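Long-range contacts in iron-regulated outer membrane protein (Neisseria meningitidis, PDB 4B7O), which transports iron across the outer membrane as a TonB-dependent transporter, and is probably a receptor for iron-bound siderophores: residues S556-I562 with I587-E593; D61-K66 with N539-N545; G152-A156 with H504-S508; S610-F616 with F631-G636. One frame throughout, in Å; residues are numbered along the deposited sequence.

Contact 1: S556-I562 with I587-E593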
loop_
_atom_site.group_PDB
_atom_site.type_symbol
_atom_site.label_atom_id
_atom_site.label_comp_id
_atom_site.label_asym_id
_atom_site.label_seq_id
_atom_site.Cartn_x
_atom_site.Cartn_y
_atom_site.Cartn_z
ATOM N N SER A 556 8.105 -16.751 10.462
ATOM C CA SER A 556 7.168 -16.112 11.312
ATOM C C SER A 556 5.982 -17.000 11.348
ATOM O O SER A 556 5.751 -17.724 10.405
ATOM C CB SER A 556 6.698 -14.776 10.721
ATOM O OG SER A 556 7.567 -13.689 11.052
ATOM N N TYR A 557 5.216 -16.931 12.436
ATOM C CA TYR A 557 3.881 -17.474 12.497
ATOM C C TYR A 557 3.013 -16.468 13.217
ATOM O O TYR A 557 3.415 -15.955 14.230
ATOM C CB TYR A 557 3.840 -18.792 13.227
ATOM C CG TYR A 557 2.657 -19.571 12.797
ATOM C CD1 TYR A 557 1.376 -19.247 13.249
ATOM C CD2 TYR A 557 2.793 -20.575 11.853
ATOM C CE1 TYR A 557 0.256 -19.970 12.818
ATOM C CE2 TYR A 557 1.717 -21.292 11.408
ATOM C CZ TYR A 557 0.462 -20.999 11.898
ATOM O OH TYR A 557 -0.578 -21.709 11.420
ATOM N N PHE A 558 1.845 -16.148 12.680
ATOM C CA PHE A 558 1.088 -15.051 13.271
ATOM C C PHE A 558 -0.339 -15.457 13.511
ATOM O O PHE A 558 -0.849 -16.316 12.834
ATOM C CB PHE A 558 1.116 -13.798 12.381
ATOM C CG PHE A 558 0.580 -14.050 11.020
ATOM C CD1 PHE A 558 -0.793 -13.974 10.791
ATOM C CD2 PHE A 558 1.442 -14.445 9.994
ATOM C CE1 PHE A 558 -1.318 -14.226 9.529
ATOM C CE2 PHE A 558 0.934 -14.716 8.734
ATOM C CZ PHE A 558 -0.445 -14.610 8.505
ATOM N N TRP A 559 -0.960 -14.862 14.508
ATOM C CA TRP A 559 -2.379 -15.105 14.719
ATOM C C TRP A 559 -3.020 -13.800 14.971
ATOM O O TRP A 559 -2.493 -12.970 15.751
ATOM C CB TRP A 559 -2.583 -15.894 15.943
ATOM C CG TRP A 559 -2.026 -17.278 15.913
ATOM C CD1 TRP A 559 -2.703 -18.430 15.619
ATOM C CD2 TRP A 559 -0.664 -17.692 16.255
ATOM N NE1 TRP A 559 -1.895 -19.506 15.743
ATOM C CE2 TRP A 559 -0.654 -19.134 16.147
ATOM C CE3 TRP A 559 0.498 -17.022 16.641
ATOM C CZ2 TRP A 559 0.478 -19.889 16.422
ATOM C CZ3 TRP A 559 1.644 -17.771 16.919
ATOM C CH2 TRP A 559 1.637 -19.182 16.785
ATOM N N GLN A 560 -4.161 -13.572 14.343
ATOM C CA GLN A 560 -4.742 -12.288 14.540
ATOM C C GLN A 560 -6.203 -12.361 14.659
ATOM O O GLN A 560 -6.855 -13.110 13.965
ATOM C CB GLN A 560 -4.327 -11.339 13.456
ATOM C CG GLN A 560 -4.281 -9.889 13.967
ATOM C CD GLN A 560 -4.512 -8.995 12.811
ATOM O OE1 GLN A 560 -3.958 -7.905 12.715
ATOM N NE2 GLN A 560 -5.303 -9.506 11.848
ATOM N N THR A 561 -6.703 -11.606 15.616
ATOM C CA THR A 561 -8.124 -11.416 15.800
ATOM C C THR A 561 -8.465 -9.932 15.662
ATOM O O THR A 561 -7.812 -9.050 16.268
ATOM C CB THR A 561 -8.550 -11.883 17.202
ATOM O OG1 THR A 561 -8.015 -13.169 17.396
ATOM C CG2 THR A 561 -10.106 -12.006 17.309
ATOM N N ILE A 562 -9.489 -9.658 14.876
ATOM C CA ILE A 562 -9.988 -8.280 14.800
ATOM C C ILE A 562 -11.443 -8.275 15.222
ATOM O O ILE A 562 -12.313 -8.944 14.615
ATOM C CB ILE A 562 -9.756 -7.645 13.433
ATOM C CG1 ILE A 562 -8.269 -7.665 13.129
ATOM C CG2 ILE A 562 -10.080 -6.164 13.474
ATOM C CD1 ILE A 562 -7.926 -7.424 11.660
ATOM N N ILE A 587 -12.757 -10.479 12.608
ATOM C CA ILE A 587 -11.862 -11.085 11.625
ATOM C C ILE A 587 -10.818 -11.962 12.365
ATOM O O ILE A 587 -10.265 -11.560 13.373
ATOM C CB ILE A 587 -11.166 -9.966 10.786
ATOM C CG1 ILE A 587 -12.168 -9.185 9.924
ATOM C CG2 ILE A 587 -10.109 -10.506 9.852
ATOM C CD1 ILE A 587 -11.787 -7.718 9.733
ATOM N N LYS A 588 -10.602 -13.176 11.879
ATOM C CA LYS A 588 -9.436 -13.990 12.269
ATOM C C LYS A 588 -8.513 -14.284 11.119
ATOM O O LYS A 588 -8.947 -14.512 9.986
ATOM C CB LYS A 588 -9.867 -15.274 12.949
ATOM C CG LYS A 588 -10.120 -15.007 14.432
ATOM C CD LYS A 588 -10.789 -16.161 15.112
ATOM C CE LYS A 588 -11.230 -15.746 16.502
ATOM N NZ LYS A 588 -10.022 -15.521 17.342
ATOM N N ASN A 589 -7.224 -14.241 11.403
ATOM C CA ASN A 589 -6.233 -14.619 10.419
ATOM C C ASN A 589 -5.031 -15.315 11.043
ATOM O O ASN A 589 -4.574 -14.907 12.106
ATOM C CB ASN A 589 -5.758 -13.378 9.712
ATOM C CG ASN A 589 -5.023 -13.686 8.415
ATOM O OD1 ASN A 589 -5.166 -14.771 7.846
ATOM N ND2 ASN A 589 -4.230 -12.730 7.949
ATOM N N HIS A 590 -4.477 -16.317 10.382
ATOM C CA HIS A 590 -3.243 -16.917 10.880
ATOM C C HIS A 590 -2.428 -17.463 9.777
ATOM O O HIS A 590 -2.887 -17.577 8.661
ATOM C CB HIS A 590 -3.567 -17.997 11.876
ATOM C CG HIS A 590 -4.301 -19.192 11.301
ATOM N ND1 HIS A 590 -3.650 -20.257 10.767
ATOM C CD2 HIS A 590 -5.661 -19.548 11.349
ATOM C CE1 HIS A 590 -4.549 -21.225 10.432
ATOM N NE2 HIS A 590 -5.781 -20.779 10.777
ATOM N N GLY A 591 -1.201 -17.819 10.037
ATOM C CA GLY A 591 -0.377 -18.257 8.900
ATOM C C GLY A 591 1.078 -18.116 9.146
ATOM O O GLY A 591 1.500 -17.847 10.292
ATOM N N TYR A 592 1.872 -18.297 8.089
ATOM C CA TYR A 592 3.309 -18.281 8.281
ATOM C C TYR A 592 3.996 -17.836 7.030
ATOM O O TYR A 592 3.380 -17.813 5.945
ATOM C CB TYR A 592 3.794 -19.722 8.639
ATOM C CG TYR A 592 3.478 -20.712 7.555
ATOM C CD1 TYR A 592 4.306 -20.804 6.421
ATOM C CD2 TYR A 592 2.338 -21.501 7.611
ATOM C CE1 TYR A 592 4.039 -21.675 5.386
ATOM C CE2 TYR A 592 2.069 -22.423 6.581
ATOM C CZ TYR A 592 2.925 -22.469 5.477
ATOM O OH TYR A 592 2.661 -23.320 4.460
ATOM N N GLU A 593 5.285 -17.539 7.183
ATOM C CA GLU A 593 6.149 -17.243 6.065
ATOM C C GLU A 593 7.596 -17.659 6.430
ATOM O O GLU A 593 7.998 -17.551 7.576
ATOM C CB GLU A 593 6.094 -15.760 5.716
ATOM C CG GLU A 593 6.011 -14.891 6.931
ATOM C CD GLU A 593 5.045 -13.705 6.816
ATOM O OE1 GLU A 593 3.813 -13.858 6.568
ATOM O OE2 GLU A 593 5.537 -12.588 7.044
#
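Gly591 is held between the rings of Tyr557 and Phe558 where the antiparallel strands 556-562 and 587-593 pair as neighbouring staves of the transporter's beta-barrel. Its carbonyl O sits over the centre of the Tyr557 ring, 3.1 Å above the plane, while also accepting from Phe558 N at 3.0 Å. On the other side of the sheet the Phe558 ring folds across the glycine in a CH-pi contact, with Gly591 CA 4.0 Å from the ring centroid. Phe558 gets there by placing CG between its backbone N and carbonyl carbon (chi1 58°), which turns the ring toward the partner strand. Tyr557 CD2 packs against Tyr592 CB at 3.5 Å, and Tyr557 CE2 lies at the edge of the Tyr592 ring. His590 ND1 gives Tyr557 OH only a weak hydrogen bond. On the same face as Tyr557 and His590, Lys588 runs beside Thr561 and bends at its last torsion (chi4 -68°), bringing NZ to donate to Thr561 OG1 at 3.1 Å.

Further along, the hydrogen-bonded pairs Gln560-Asn589 and Ile562-Ile587 continue the ladder, and the two isoleucines lie side by side. Backbone bonds to strands 535-547 and 603-618 extend the wall beyond both segments. The face carrying Phe558, Asn589 and Glu593 looks onto the plug: Asn589 ND2 bonds to Arg110 O, Ser556 OG is hydrogen-bonded to Ser65 N, and Glu593 OE2 is held by two salt bridges, to Lys151 NZ and Arg110 NH2.

Contact 2: D61-K66 with N539-N545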
loop_
_atom_site.group_PDB
_atom_site.type_symbol
_atom_site.label_atom_id
_atom_site.label_comp_id
_atom_site.label_asym_id
_atom_site.label_seq_id
_atom_site.Cartn_x
_atom_site.Cartn_y
_atom_site.Cartn_z
ATOM N N ASP A 61 16.950 -6.272 11.012
ATOM C CA ASP A 61 15.658 -7.039 11.072
ATOM C C ASP A 61 15.660 -8.213 12.039
ATOM O O ASP A 61 16.341 -9.192 11.785
ATOM C CB ASP A 61 15.287 -7.575 9.706
ATOM C CG ASP A 61 14.657 -6.515 8.845
ATOM O OD1 ASP A 61 13.976 -5.622 9.416
ATOM O OD2 ASP A 61 14.860 -6.554 7.610
ATOM N N ARG A 62 14.879 -8.135 13.117
ATOM C CA ARG A 62 14.885 -9.214 14.092
ATOM C C ARG A 62 13.534 -9.641 14.573
ATOM O O ARG A 62 13.428 -10.096 15.721
ATOM C CB ARG A 62 15.778 -8.891 15.299
ATOM C CG ARG A 62 17.216 -8.654 14.854
ATOM C CD ARG A 62 18.168 -8.388 15.977
ATOM N NE ARG A 62 17.794 -7.216 16.769
ATOM C CZ ARG A 62 18.146 -7.054 18.054
ATOM N NH1 ARG A 62 18.896 -7.983 18.694
ATOM N NH2 ARG A 62 17.748 -5.972 18.705
ATOM N N GLN A 63 12.514 -9.552 13.724
ATOM C CA GLN A 63 11.193 -10.048 14.135
ATOM C C GLN A 63 10.671 -11.131 13.218
ATOM O O GLN A 63 9.466 -11.273 13.019
ATOM C CB GLN A 63 10.170 -8.945 14.323
ATOM C CG GLN A 63 10.559 -7.927 15.385
ATOM C CD GLN A 63 9.441 -6.899 15.694
ATOM O OE1 GLN A 63 9.677 -5.681 15.680
ATOM N NE2 GLN A 63 8.240 -7.392 15.981
ATOM N N GLY A 64 11.582 -11.954 12.725
ATOM C CA GLY A 64 11.161 -12.948 11.813
ATOM C C GLY A 64 10.914 -12.280 10.461
ATOM O O GLY A 64 11.771 -11.579 9.919
ATOM N N SER A 65 9.739 -12.539 9.920
ATOM C CA SER A 65 9.322 -11.982 8.661
ATOM C C SER A 65 8.385 -10.795 8.935
ATOM O O SER A 65 7.894 -10.162 7.995
ATOM C CB SER A 65 8.596 -13.057 7.842
ATOM O OG SER A 65 8.697 -12.787 6.454
ATOM N N LYS A 66 8.135 -10.510 10.220
ATOM C CA LYS A 66 7.217 -9.454 10.620
ATOM C C LYS A 66 7.570 -8.085 10.039
ATOM O O LYS A 66 6.673 -7.344 9.688
ATOM C CB LYS A 66 7.113 -9.353 12.126
ATOM C CG LYS A 66 6.133 -8.309 12.582
ATOM C CD LYS A 66 5.985 -8.269 14.104
ATOM C CE LYS A 66 4.943 -7.240 14.496
ATOM N NZ LYS A 66 3.606 -7.727 14.031
ATOM N N ASN A 539 -2.752 -8.888 17.729
ATOM C CA ASN A 539 -1.847 -9.638 16.889
ATOM C C ASN A 539 -0.756 -10.321 17.711
ATOM O O ASN A 539 0.022 -9.684 18.380
ATOM C CB ASN A 539 -1.225 -8.713 15.806
ATOM C CG ASN A 539 -0.457 -9.468 14.730
ATOM O OD1 ASN A 539 -1.038 -10.118 13.894
ATOM N ND2 ASN A 539 0.872 -9.365 14.746
ATOM N N THR A 540 -0.670 -11.640 17.623
ATOM C CA THR A 540 0.447 -12.302 18.263
ATOM C C THR A 540 1.279 -13.088 17.302
ATOM O O THR A 540 0.766 -13.812 16.455
ATOM C CB THR A 540 0.020 -13.072 19.524
ATOM O OG1 THR A 540 0.735 -14.314 19.623
ATOM C CG2 THR A 540 -1.394 -13.318 19.531
ATOM N N GLU A 541 2.576 -12.890 17.362
ATOM C CA GLU A 541 3.455 -13.696 16.501
ATOM C C GLU A 541 4.793 -14.186 17.021
ATOM O O GLU A 541 5.406 -13.534 17.850
ATOM C CB GLU A 541 3.673 -13.057 15.124
ATOM C CG GLU A 541 3.958 -11.582 15.007
ATOM C CD GLU A 541 3.790 -11.148 13.526
ATOM O OE1 GLU A 541 4.549 -11.639 12.631
ATOM O OE2 GLU A 541 2.894 -10.313 13.256
ATOM N N ILE A 542 5.269 -15.310 16.500
ATOM C CA ILE A 542 6.630 -15.716 16.843
ATOM C C ILE A 542 7.507 -15.623 15.599
ATOM O O ILE A 542 7.008 -15.730 14.489
ATOM C CB ILE A 542 6.623 -17.089 17.522
ATOM C CG1 ILE A 542 5.792 -18.057 16.707
ATOM C CG2 ILE A 542 5.910 -17.002 18.912
ATOM C CD1 ILE A 542 6.034 -19.466 17.177
ATOM N N GLY A 543 8.807 -15.384 15.753
ATOM C CA GLY A 543 9.657 -15.413 14.562
ATOM C C GLY A 543 11.052 -15.787 14.942
ATOM O O GLY A 543 11.312 -15.953 16.094
ATOM N N PHE A 544 11.937 -15.887 13.964
ATOM C CA PHE A 544 13.343 -16.187 14.179
ATOM C C PHE A 544 14.104 -15.641 12.957
ATOM O O PHE A 544 13.537 -15.431 11.848
ATOM C CB PHE A 544 13.574 -17.745 14.364
ATOM C CG PHE A 544 13.600 -18.451 13.098
ATOM C CD1 PHE A 544 14.755 -18.510 12.384
ATOM C CD2 PHE A 544 12.426 -18.885 12.517
ATOM C CE1 PHE A 544 14.758 -19.074 11.100
ATOM C CE2 PHE A 544 12.421 -19.463 11.255
ATOM C CZ PHE A 544 13.589 -19.549 10.539
ATOM N N ASN A 545 15.378 -15.379 13.136
ATOM C CA ASN A 545 16.177 -14.894 12.000
ATOM C C ASN A 545 17.491 -15.543 12.185
ATOM O O ASN A 545 17.988 -15.607 13.293
ATOM C CB ASN A 545 16.349 -13.375 12.064
ATOM C CG ASN A 545 15.014 -12.642 11.983
ATOM O OD1 ASN A 545 14.278 -12.530 12.977
ATOM N ND2 ASN A 545 14.650 -12.197 10.769
HETATM O O HOH W 1 13.454 -13.049 15.504
#
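The carboxylate of Glu541 receives Lys66 from above its plane and Asn539 on the anti lone pair of OE2. Lys66 NZ makes a salt bridge to Glu541 OE2 at 2.8 Å, standing 64° out of the carboxylate plane. Asn539 ND2 donates to the same Glu541 OE2 at 2.7 Å, with the oxygen lying in the amide plane. Lys66 runs extended past the carboxylate and turns only at its end (chi4 68°); NZ also donates to Lys151 O and Ala153 O, while Glu541 OE1 is paired with Arg110. Two donors on one oxygen, with a second cation on the other, would probably keep Glu541 ionised.

The carboxamide of Asn545 bonds both the N-H and the C=O of Gly64. Asn545 OD1 accepts from Gly64 N at 2.8 Å, and Asn545 ND2 donates to Gly64 O at 3.1 Å, each bond somewhat tilted from the carbonyl plane. A water links Asn545 OD1 (2.7 Å) to Arg62 O by donating to both. Gly64 follows Gln63 in a type II' turn ending at Lys66; its CA packs 4.0 Å from Gly543 CA and makes a CA-H...O contact with Phe544 O at 3.4 Å.

Segment 61-66 leads into plug strand 67-73, which pairs with strand 144-150. The 61-66 segment lies against the inner side of barrel strand 535-547, whose neighbours in the wall are strands 498-509 and 551-567.

Contact 3: G152-A156 with H504-S508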
loop_
_atom_site.group_PDB
_atom_site.type_symbol
_atom_site.label_atom_id
_atom_site.label_comp_id
_atom_site.label_asym_id
_atom_site.label_seq_id
_atom_site.Cartn_x
_atom_site.Cartn_y
_atom_site.Cartn_z
ATOM N N GLY A 152 0.979 -7.375 10.214
ATOM C CA GLY A 152 0.189 -7.448 11.442
ATOM C C GLY A 152 0.111 -6.126 12.182
ATOM O O GLY A 152 0.364 -5.066 11.645
ATOM N N ALA A 153 -0.229 -6.208 13.454
ATOM C CA ALA A 153 -0.476 -5.065 14.271
ATOM C C ALA A 153 0.863 -4.525 14.770
ATOM O O ALA A 153 1.727 -5.302 15.163
ATOM C CB ALA A 153 -1.401 -5.503 15.415
ATOM N N GLY A 154 1.066 -3.206 14.734
ATOM C CA GLY A 154 2.364 -2.623 15.154
ATOM C C GLY A 154 2.423 -2.348 16.662
ATOM O O GLY A 154 1.439 -2.529 17.415
ATOM N N SER A 155 3.583 -1.925 17.136
ATOM C CA SER A 155 3.721 -1.615 18.551
ATOM C C SER A 155 3.141 -0.217 18.741
ATOM O O SER A 155 2.579 0.354 17.807
ATOM C CB SER A 155 5.183 -1.716 18.991
ATOM O OG SER A 155 5.999 -0.831 18.250
ATOM N N ALA A 156 3.279 0.330 19.934
ATOM C CA ALA A 156 2.653 1.591 20.282
ATOM C C ALA A 156 3.099 2.735 19.392
ATOM O O ALA A 156 2.295 3.559 19.018
ATOM C CB ALA A 156 2.915 1.937 21.750
ATOM N N HIS A 504 2.934 -9.385 21.088
ATOM C CA HIS A 504 1.495 -9.451 21.307
ATOM C C HIS A 504 1.096 -7.976 21.370
ATOM O O HIS A 504 1.451 -7.279 22.343
ATOM C CB HIS A 504 1.256 -10.145 22.631
ATOM C CG HIS A 504 -0.176 -10.502 22.907
ATOM N ND1 HIS A 504 -0.821 -11.440 22.217
ATOM C CD2 HIS A 504 -1.063 -10.047 23.871
ATOM C CE1 HIS A 504 -2.069 -11.576 22.688
ATOM N NE2 HIS A 504 -2.221 -10.724 23.698
ATOM N N ASN A 505 0.439 -7.500 20.302
ATOM C CA ASN A 505 0.087 -6.072 20.075
ATOM C C ASN A 505 -1.420 -5.890 19.899
ATOM O O ASN A 505 -2.064 -6.651 19.168
ATOM C CB ASN A 505 0.797 -5.579 18.822
ATOM C CG ASN A 505 2.310 -5.729 18.933
ATOM O OD1 ASN A 505 2.840 -5.999 20.038
ATOM N ND2 ASN A 505 3.023 -5.532 17.819
ATOM N N TYR A 506 -1.995 -4.948 20.619
ATOM C CA TYR A 506 -3.276 -4.407 20.288
ATOM C C TYR A 506 -3.100 -3.162 19.429
ATOM O O TYR A 506 -2.104 -2.375 19.584
ATOM C CB TYR A 506 -3.999 -3.982 21.574
ATOM C CG TYR A 506 -4.643 -5.146 22.261
ATOM C CD1 TYR A 506 -5.898 -5.564 21.882
ATOM C CD2 TYR A 506 -3.954 -5.881 23.246
ATOM C CE1 TYR A 506 -6.495 -6.662 22.478
ATOM C CE2 TYR A 506 -4.543 -6.963 23.855
ATOM C CZ TYR A 506 -5.803 -7.342 23.485
ATOM O OH TYR A 506 -6.388 -8.421 24.090
ATOM N N ALA A 507 -4.051 -2.980 18.507
ATOM C CA ALA A 507 -4.151 -1.705 17.724
ATOM C C ALA A 507 -5.563 -1.504 17.241
ATOM O O ALA A 507 -6.341 -2.483 17.060
ATOM C CB ALA A 507 -3.126 -1.661 16.548
ATOM N N SER A 508 -5.934 -0.236 17.061
ATOM C CA SER A 508 -7.293 0.047 16.556
ATOM C C SER A 508 -7.267 0.862 15.279
ATOM O O SER A 508 -6.356 1.646 15.051
ATOM C CB SER A 508 -8.184 0.726 17.597
ATOM O OG SER A 508 -7.431 1.748 18.227
#
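Asn505 reaches from its barrel strand toward the plug, and its amide nitrogen meets the backbone of Ala153 while the methyl of Ala153 points back at the strand. Asn505 ND2 donates to Ala153 O at 3.0 Å along a nearly straight path (168° at the hydrogen). The acceptor lies in the amide plane of Asn505, but seen from Ala153 the donor stands above the carbonyl plane, 42° out of it. CG of Asn505 lies beside its own backbone N and opposite the carbonyl carbon (chi1 -58°), which sets the amide alongside the backbone of Ala153 and Gly154. Gly154 O then packs against Asn505 CB at 3.4 Å; its angle to ND2 is too poor for a bond.

The Ala153 methyl fits over the strand between two inward-pointing residues, with its CB 4.1 Å from Asn505 CB and 4.4 Å from Ala507 CB. Tyr506, between them in sequence, turns the other way. Asn505 is bonded through its backbone to Asn539 of the next strand. Contact between a plug loop, here the one following strand 144-150, and the inner wall of the barrel fits the architecture of TonB-dependent transporters, in which an N-terminal plug domain fills the barrel.

Contact 4: S610-F616 with F631-G636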
loop_
_atom_site.group_PDB
_atom_site.type_symbol
_atom_site.label_atom_id
_atom_site.label_comp_id
_atom_site.label_asym_id
_atom_site.label_seq_id
_atom_site.Cartn_x
_atom_site.Cartn_y
_atom_site.Cartn_z
ATOM N N SER A 610 4.687 -18.416 1.676
ATOM C CA SER A 610 3.778 -17.703 2.514
ATOM C C SER A 610 2.412 -18.257 2.321
ATOM O O SER A 610 2.062 -18.681 1.219
ATOM C CB SER A 610 3.752 -16.250 2.081
ATOM O OG SER A 610 3.099 -15.508 3.070
ATOM N N HIS A 611 1.619 -18.236 3.376
ATOM C CA HIS A 611 0.323 -18.866 3.350
ATOM C C HIS A 611 -0.385 -18.279 4.529
ATOM O O HIS A 611 0.176 -18.218 5.633
ATOM C CB HIS A 611 0.441 -20.413 3.493
ATOM C CG HIS A 611 -0.770 -21.183 2.992
ATOM N ND1 HIS A 611 -1.799 -20.587 2.311
ATOM C CD2 HIS A 611 -1.076 -22.547 3.042
ATOM C CE1 HIS A 611 -2.719 -21.508 1.984
ATOM N NE2 HIS A 611 -2.287 -22.713 2.421
ATOM N N SER A 612 -1.612 -17.834 4.302
ATOM C CA SER A 612 -2.393 -17.188 5.303
ATOM C C SER A 612 -3.857 -17.623 5.133
ATOM O O SER A 612 -4.180 -18.323 4.179
ATOM C CB SER A 612 -2.183 -15.672 5.236
ATOM O OG SER A 612 -2.746 -15.102 4.074
ATOM N N LYS A 613 -4.715 -17.308 6.106
ATOM C CA LYS A 613 -6.100 -17.798 6.115
ATOM C C LYS A 613 -7.099 -16.765 6.648
ATOM O O LYS A 613 -7.660 -16.972 7.684
ATOM C CB LYS A 613 -6.170 -19.052 6.954
ATOM C CG LYS A 613 -7.322 -19.956 6.653
ATOM C CD LYS A 613 -7.591 -20.784 7.897
ATOM C CE LYS A 613 -7.952 -22.228 7.566
ATOM N NZ LYS A 613 -9.421 -22.292 7.397
ATOM N N PRO A 614 -7.317 -15.648 5.919
ATOM C CA PRO A 614 -8.133 -14.554 6.401
ATOM C C PRO A 614 -9.595 -14.905 6.331
ATOM O O PRO A 614 -10.061 -15.349 5.307
ATOM C CB PRO A 614 -7.813 -13.425 5.452
ATOM C CG PRO A 614 -7.443 -14.110 4.193
ATOM C CD PRO A 614 -6.768 -15.379 4.595
ATOM N N ARG A 615 -10.273 -14.800 7.464
ATOM C CA ARG A 615 -11.640 -15.299 7.604
ATOM C C ARG A 615 -12.470 -14.232 8.275
ATOM O O ARG A 615 -12.066 -13.707 9.308
ATOM C CB ARG A 615 -11.651 -16.591 8.401
ATOM C CG ARG A 615 -11.297 -17.760 7.528
ATOM C CD ARG A 615 -11.954 -17.695 6.152
ATOM N NE ARG A 615 -11.631 -18.914 5.411
ATOM C CZ ARG A 615 -10.528 -19.095 4.666
ATOM N NH1 ARG A 615 -9.655 -18.124 4.522
ATOM N NH2 ARG A 615 -10.299 -20.255 4.064
ATOM N N PHE A 616 -13.588 -13.861 7.649
ATOM C CA PHE A 616 -14.441 -12.743 8.133
ATOM C C PHE A 616 -15.745 -13.321 8.676
ATOM O O PHE A 616 -16.451 -14.003 7.928
ATOM C CB PHE A 616 -14.714 -11.780 6.982
ATOM C CG PHE A 616 -13.557 -10.881 6.652
ATOM C CD1 PHE A 616 -12.331 -11.404 6.224
ATOM C CD2 PHE A 616 -13.707 -9.493 6.718
ATOM C CE1 PHE A 616 -11.258 -10.576 5.928
ATOM C CE2 PHE A 616 -12.637 -8.638 6.422
ATOM C CZ PHE A 616 -11.411 -9.186 6.025
ATOM N N PHE A 631 -10.974 -5.687 1.429
ATOM C CA PHE A 631 -10.856 -6.384 2.717
ATOM C C PHE A 631 -9.809 -7.480 2.689
ATOM O O PHE A 631 -9.091 -7.687 3.654
ATOM C CB PHE A 631 -12.219 -6.920 3.171
ATOM C CG PHE A 631 -13.220 -5.822 3.317
ATOM C CD1 PHE A 631 -13.150 -4.979 4.427
ATOM C CD2 PHE A 631 -14.147 -5.538 2.279
ATOM C CE1 PHE A 631 -14.011 -3.932 4.559
ATOM C CE2 PHE A 631 -15.017 -4.455 2.386
ATOM C CZ PHE A 631 -14.935 -3.649 3.533
ATOM N N GLY A 632 -9.745 -8.198 1.589
ATOM C CA GLY A 632 -8.686 -9.156 1.444
ATOM C C GLY A 632 -9.154 -10.231 0.533
ATOM O O GLY A 632 -10.259 -10.119 -0.011
ATOM N N ALA A 633 -8.295 -11.241 0.363
ATOM C CA ALA A 633 -8.572 -12.432 -0.427
ATOM C C ALA A 633 -7.879 -13.620 0.241
ATOM O O ALA A 633 -6.803 -13.448 0.870
ATOM C CB ALA A 633 -8.015 -12.268 -1.834
ATOM N N GLN A 634 -8.490 -14.805 0.106
ATOM C CA GLN A 634 -7.768 -16.084 0.305
ATOM C C GLN A 634 -6.791 -16.454 -0.851
ATOM O O GLN A 634 -7.191 -17.074 -1.849
ATOM C CB GLN A 634 -8.762 -17.240 0.485
ATOM C CG GLN A 634 -8.104 -18.609 0.782
ATOM C CD GLN A 634 -7.276 -18.580 2.071
ATOM O OE1 GLN A 634 -6.022 -18.407 2.054
ATOM N NE2 GLN A 634 -7.968 -18.708 3.197
ATOM N N VAL A 635 -5.529 -16.050 -0.714
ATOM C CA VAL A 635 -4.485 -16.265 -1.710
ATOM C C VAL A 635 -3.997 -17.711 -1.501
ATOM O O VAL A 635 -4.111 -18.284 -0.392
ATOM C CB VAL A 635 -3.366 -15.197 -1.560
ATOM C CG1 VAL A 635 -2.321 -15.292 -2.669
ATOM C CG2 VAL A 635 -3.978 -13.799 -1.653
ATOM N N GLY A 636 -3.517 -18.334 -2.568
ATOM C CA GLY A 636 -3.053 -19.711 -2.490
ATOM C C GLY A 636 -1.642 -19.605 -1.961
ATOM O O GLY A 636 -1.062 -18.525 -1.917
HETATM O O HOH W 2 -4.779 -15.438 1.874
#
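Gln634 leaves its backbone with CG opposite the N (chi1 -177°) and then bends at chi2 (60°), which carries its amide across Pro614 to Ser612 and Arg615. The amide plane stands 70° from the guanidinium of Arg615. Their nearest atoms are modelled too close, so the detail of this polar meeting is doubtful. At the other end, Phe616 has its CG beside the backbone N (chi1 -77°) and sends its ring to Phe631. The two side chains cross at about a right angle, and Phe616 CE2 touches Phe631 CB at 3.7 Å.

Between these points Pro614 CG lies 3.4 Å from Ala633 O. A water stitches the segments together: it accepts from Ser612 OG at 3.0 Å and from Val635 N at 2.8 Å, and donates to Ala633 O at 3.0 Å. His611 ND1 is covered nearby without a polar partner in the model; Val635 O, near the ring plane, is 4.2 Å from it.

Met112 of the plug touches both Pro614 and Phe616. After strand 603-618 the chain runs back beside it, lying further inward at Phe631, before entering strand 638-647, consistent with one of the long extracellular loops of a TonB-dependent beta-barrel folding back inward.

From the N terminus, contact 2 opens at 61-66 in the plug and closes far along the chain on barrel strand 535-547. Contact 3 is nested inside that span, running from the plug loop 152-156 to strand 498-509, the wall neighbour of 535-547. Contacts 1 and 4 then follow in series, each closing a short loop within the barrel. Strands 535-547, 551-567, 578-600 and 603-618 are successive staves, so contacts 2, 1 and 4 adjoin across the wall. Contacts 2 and 3 tie plug to barrel; contact 1 builds the wall, and contact 4 packs the following loop back against it. Contact 4 touches neither contact 2 nor contact 3.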